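Local atomic coordinates of ancestral D-type dye decolorizing peroxidase (Geotrichum candidum, PDB entry 7ANV), a protein that probably uses a bound haem to reduce hydrogen peroxide while oxidising dyes and other bulky electron donors. Residues L3-I8 with T46-V51; I225-D230 with S241-G246. One frame throughout, in Å; residues are numbered along the deposited sequence.

Contact 1 (L3-I8 with T46-V51); sequences LDLNNI and TTTAQV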
# COMPACT_ATOMS: atom_id res chain seq x y z
N LEU A 3 11.49 2.60 21.58
CA LEU A 3 11.93 2.84 20.19
C LEU A 3 12.76 4.12 20.15
O LEU A 3 12.34 5.13 20.79
CB LEU A 3 10.71 2.97 19.30
CG LEU A 3 9.81 1.75 19.25
CD1 LEU A 3 8.51 2.09 18.53
CD2 LEU A 3 10.51 0.59 18.58
N ASP A 4 13.88 4.10 19.44
CA ASP A 4 14.65 5.33 19.21
C ASP A 4 14.18 5.88 17.88
O ASP A 4 14.60 5.39 16.83
CB ASP A 4 16.15 5.10 19.28
CG ASP A 4 16.95 6.31 18.87
OD1 ASP A 4 16.36 7.48 18.74
OD2 ASP A 4 18.14 6.07 18.62
N LEU A 5 13.29 6.86 17.95
CA LEU A 5 12.64 7.33 16.72
C LEU A 5 13.63 8.13 15.87
O LEU A 5 13.32 8.34 14.71
CB LEU A 5 11.43 8.17 17.10
CG LEU A 5 10.32 7.45 17.87
CD1 LEU A 5 9.16 8.41 18.02
CD2 LEU A 5 9.90 6.18 17.19
N ASN A 6 14.78 8.54 16.41
CA ASN A 6 15.80 9.24 15.61
C ASN A 6 16.73 8.24 14.92
O ASN A 6 17.67 8.73 14.23
CB ASN A 6 16.60 10.24 16.43
CG ASN A 6 17.06 11.43 15.63
OD1 ASN A 6 16.42 11.89 14.67
ND2 ASN A 6 18.22 11.94 15.98
N ASN A 7 16.47 6.93 15.06
CA ASN A 7 17.23 5.89 14.32
C ASN A 7 16.41 5.27 13.20
O ASN A 7 16.95 4.42 12.45
CB ASN A 7 17.73 4.82 15.29
CG ASN A 7 18.87 4.01 14.69
OD1 ASN A 7 19.75 4.55 14.07
ND2 ASN A 7 18.78 2.71 14.86
N ILE A 8 15.13 5.62 13.08
CA ILE A 8 14.17 4.94 12.19
C ILE A 8 13.87 5.92 11.07
O ILE A 8 13.56 7.09 11.37
CB ILE A 8 12.91 4.52 12.97
CG1 ILE A 8 13.24 3.49 14.06
CG2 ILE A 8 11.83 4.03 12.06
CD1 ILE A 8 12.17 3.37 15.14
N THR A 46 15.21 11.96 6.70
CA THR A 46 14.18 12.33 7.68
C THR A 46 13.86 11.13 8.56
O THR A 46 13.44 10.09 8.02
CB THR A 46 12.90 12.79 6.97
OG1 THR A 46 13.26 13.74 5.96
CG2 THR A 46 11.92 13.40 7.93
N THR A 47 14.08 11.29 9.85
CA THR A 47 13.79 10.21 10.83
C THR A 47 12.36 10.35 11.30
O THR A 47 11.74 11.42 11.12
CB THR A 47 14.71 10.30 12.04
OG1 THR A 47 14.47 11.54 12.71
CG2 THR A 47 16.15 10.17 11.62
N THR A 48 11.87 9.33 12.00
CA THR A 48 10.51 9.40 12.60
C THR A 48 10.48 10.56 13.60
O THR A 48 9.44 11.26 13.67
CB THR A 48 10.10 8.05 13.19
OG1 THR A 48 9.91 7.10 12.14
CG2 THR A 48 8.81 8.18 13.97
N ALA A 49 11.55 10.76 14.37
CA ALA A 49 11.63 11.90 15.31
C ALA A 49 11.34 13.20 14.55
O ALA A 49 10.52 14.02 15.03
CB ALA A 49 12.98 11.93 16.04
N GLN A 50 12.01 13.42 13.40
CA GLN A 50 11.85 14.66 12.63
C GLN A 50 10.43 14.72 12.06
O GLN A 50 9.82 15.78 12.08
CB GLN A 50 12.87 14.76 11.50
CG GLN A 50 12.76 16.09 10.77
CD GLN A 50 13.00 17.28 11.67
OE1 GLN A 50 13.90 17.28 12.51
NE2 GLN A 50 12.20 18.30 11.52
N VAL A 51 9.90 13.61 11.59
CA VAL A 51 8.48 13.60 11.08
C VAL A 51 7.52 14.09 12.17
O VAL A 51 6.59 14.86 11.87
CB VAL A 51 8.09 12.21 10.57
CG1 VAL A 51 6.58 12.00 10.52
CG2 VAL A 51 8.71 11.93 9.24
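The carboxamide of Asn-6 meets Thr-47 through its oxygen: Thr-47 OG1 donates to Asn-6 OD1 at 2.8 Å, and the donor lies in the carbonyl plane with a C=O...donor angle of 149°. The methyl of Ala-49 also lies beside this oxygen, Ala-49 CB being 3.7 Å from Asn-6 OD1. Two peptide carbonyls of 3-8 are the other flat groups, and they are used differently. Ala-49 N meets Leu-5 O at 3.0 Å from above the carbonyl plane, whereas Thr-48 N, 2.9 Å from Ile-8 O, stays nearer to that carbonyl's plane. This is the N-terminus of helix 48-59, in the part of the chain assigned to the DyP dimeric alpha+beta barrel family, met by the loop that precedes strand 20-28. Thr-47 is the N-cap, with OG1 between the backbone N and the carbonyl carbon (chi1 63°), where it can accept from Gln-50 N at 3.2 Å while giving its own hydrogen to Asn-6. The N-H groups of Thr-48, Ala-49 and Gln-50, at the start of the helix where no carbonyl of an earlier turn is available, each find an acceptor: Ile-8 O, Leu-5 O and Thr-47 OG1. An alanine in place of Thr-47 would probably leave Gln-50 N without its cap and Asn-6 OD1 without its donor, setting the carboxamide free to turn. Beside these polar links, Thr-48 CG2 packs against the Leu-5 isobutyl group, 3.9 Å from Leu-5 CD2, while Leu-5 CB faces the Ala-49 methyl. Thr-48 OG1 lies 3.6 Å from Ile-8 CG2, the two side chains running alongside and pointing the same way; its hydrogen-bond partner is Leu-13 O. Within 3-8, Asp-4 OD1 accepts from Asn-6 N in an Asx turn spanning Leu-5.

Contact 2 (I225-D230 with S241-G246); sequences ILVGRD and SWAKDG. With SO4 (sulfate ion), chain F.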
# COMPACT_ATOMS: atom_id res chain seq x y z
N ILE A 225 6.79 -4.53 12.14
CA ILE A 225 7.14 -3.44 11.18
C ILE A 225 8.67 -3.32 11.11
O ILE A 225 9.22 -3.19 10.00
CB ILE A 225 6.46 -2.12 11.57
CG1 ILE A 225 4.95 -2.29 11.61
CG2 ILE A 225 6.89 -1.02 10.59
CD1 ILE A 225 4.35 -2.78 10.32
N LEU A 226 9.33 -3.38 12.26
CA LEU A 226 10.79 -3.12 12.37
C LEU A 226 11.56 -4.41 12.60
O LEU A 226 11.26 -5.15 13.56
CB LEU A 226 11.03 -2.18 13.54
CG LEU A 226 10.44 -0.78 13.41
CD1 LEU A 226 10.64 -0.06 14.76
CD2 LEU A 226 11.04 0.01 12.26
N VAL A 227 12.51 -4.69 11.71
CA VAL A 227 13.35 -5.91 11.83
C VAL A 227 14.09 -5.82 13.16
O VAL A 227 14.50 -4.72 13.59
CB VAL A 227 14.28 -6.04 10.61
CG1 VAL A 227 15.29 -7.14 10.80
CG2 VAL A 227 13.50 -6.28 9.34
N GLY A 228 14.13 -6.91 13.90
CA GLY A 228 14.95 -7.02 15.11
C GLY A 228 14.27 -6.53 16.36
O GLY A 228 14.89 -6.61 17.41
N ARG A 229 13.03 -6.06 16.28
CA ARG A 229 12.28 -5.63 17.47
C ARG A 229 11.31 -6.74 17.88
O ARG A 229 11.07 -7.71 17.12
CB ARG A 229 11.58 -4.30 17.19
CG ARG A 229 12.52 -3.12 17.14
CD ARG A 229 13.16 -2.74 18.48
NE ARG A 229 13.81 -1.46 18.28
CZ ARG A 229 14.09 -0.57 19.22
NH1 ARG A 229 13.75 -0.80 20.48
NH2 ARG A 229 14.71 0.55 18.88
N ASP A 230 10.79 -6.62 19.10
CA ASP A 230 9.85 -7.59 19.71
C ASP A 230 8.72 -7.88 18.73
O ASP A 230 8.00 -6.95 18.29
CB ASP A 230 9.30 -7.03 21.03
CG ASP A 230 8.35 -7.97 21.76
OD1 ASP A 230 8.66 -9.17 21.85
OD2 ASP A 230 7.27 -7.50 22.19
N SER A 241 23.13 -7.33 12.24
CA SER A 241 23.00 -6.19 13.18
C SER A 241 22.56 -4.96 12.37
O SER A 241 21.77 -4.18 12.92
CB SER A 241 24.28 -5.93 13.93
OG SER A 241 25.33 -5.74 13.02
N TRP A 242 22.99 -4.86 11.11
CA TRP A 242 22.68 -3.69 10.24
C TRP A 242 21.19 -3.69 9.84
O TRP A 242 20.75 -2.70 9.19
CB TRP A 242 23.58 -3.57 9.01
CG TRP A 242 23.64 -4.76 8.11
CD1 TRP A 242 24.66 -5.67 8.09
CD2 TRP A 242 22.74 -5.14 7.05
NE1 TRP A 242 24.40 -6.65 7.16
CE2 TRP A 242 23.24 -6.33 6.49
CE3 TRP A 242 21.54 -4.62 6.54
CZ2 TRP A 242 22.60 -7.03 5.48
CZ3 TRP A 242 20.91 -5.30 5.53
CH2 TRP A 242 21.44 -6.48 4.98
N ALA A 243 20.44 -4.74 10.13
CA ALA A 243 19.00 -4.80 9.73
C ALA A 243 18.11 -4.31 10.87
O ALA A 243 16.95 -3.96 10.61
CB ALA A 243 18.62 -6.18 9.27
N LYS A 244 18.61 -4.23 12.09
CA LYS A 244 17.78 -3.75 13.21
C LYS A 244 17.23 -2.35 12.91
O LYS A 244 17.99 -1.47 12.47
CB LYS A 244 18.51 -3.70 14.55
CG LYS A 244 17.61 -3.31 15.71
CD LYS A 244 18.13 -3.87 17.01
CE LYS A 244 17.18 -3.68 18.18
NZ LYS A 244 17.94 -3.84 19.45
N ASP A 245 15.93 -2.21 13.13
CA ASP A 245 15.18 -0.93 13.06
C ASP A 245 15.03 -0.51 11.60
O ASP A 245 14.67 0.62 11.39
CB ASP A 245 15.79 0.16 13.95
CG ASP A 245 15.37 0.06 15.42
OD1 ASP A 245 14.40 -0.66 15.73
OD2 ASP A 245 16.04 0.71 16.23
N GLY A 246 15.32 -1.40 10.65
CA GLY A 246 14.93 -1.22 9.25
C GLY A 246 13.58 -1.88 9.01
O GLY A 246 13.06 -2.60 9.87
S SO4 F . 12.45 -4.56 21.66
O1 SO4 F . 11.30 -4.10 20.91
O2 SO4 F . 12.00 -5.07 22.94
O3 SO4 F . 13.34 -3.46 21.88
O4 SO4 F . 13.12 -5.61 20.97
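Arg-229 grips Asp-245 side-on with two nitrogens. Arg-229 NE gives a nearly straight bond to Asp-245 OD1 at 2.7 Å, and Arg-229 NH2 reaches Asp-245 OD2 at 3.0 Å. Each carboxylate oxygen uses its syn lone pair, and the two planes lie 25° apart, so the salt bridge is almost flat. The arginine chain gets there by bending at chi2 (-68°) and then running straight on, which brings the guanidinium edge round to the carboxylate. Lys-244 is stretched out beyond CG and lays its CE over one guanidinium face. Lys-244 NZ is 4.9 Å from Arg-229 NE, a like-charge pair whose repulsion the Asp-245 carboxylate would probably offset in part. Arg-229 NH1, which takes no part in the salt bridge, donates to sulfate O3 at 3.0 Å and also to Pro-2 O. The sulfate, probably from the crystallisation liquor, takes a further bond from Asp-230 N.

Two type II beta turns, 226-229 and 243-246, are joined by main-chain bonds. Val-227 N donates to Gly-246 O at 2.8 Å, and Asp-245 N to Val-227 O at 2.9 Å. Gly-228 has a positive phi, and a CB there would press on Lys-244 CG. Val-227 holds CG1 anti to its backbone N (chi1 171°), which sets that methyl 3.8 Å from Ala-243 CB. Leu-226 brings its two methyls up to Asp-245, CD1 by the carboxylate and CD2 by the backbone O. Both segments lie in the loop region between strands 219-220 and 247-256. Val-227 and Ala-243 both rest on Phe-475 of strand 466-476, the antiparallel neighbour of 247-256, while Trp-242 spans Phe-475 and helix 479-486, touching Ala-481 and Thr-485.

Contact 1 and contact 2 have centres 14 Å apart and touch through segment 3-8, which packs against both turns of contact 2. Leu-3 CD2 sits 3.8 Å from Arg-229 CZ, and Ile-8 CD1 lies 3.8 Å from Leu-226 CD1. Asn-7 ND2 also comes to 3.7 Å from Asp-245 OD2, a packing contact. The N-terminal chain therefore bridges helix 48-59 and the loops leading into strand 247-256. Helix 479-486 borders both contacts, touching Asn-7 and Thr-47 in one and Trp-242 in the other. The haem is not part of either contact, though the Ile-225 side chain lies about 10 Å from it.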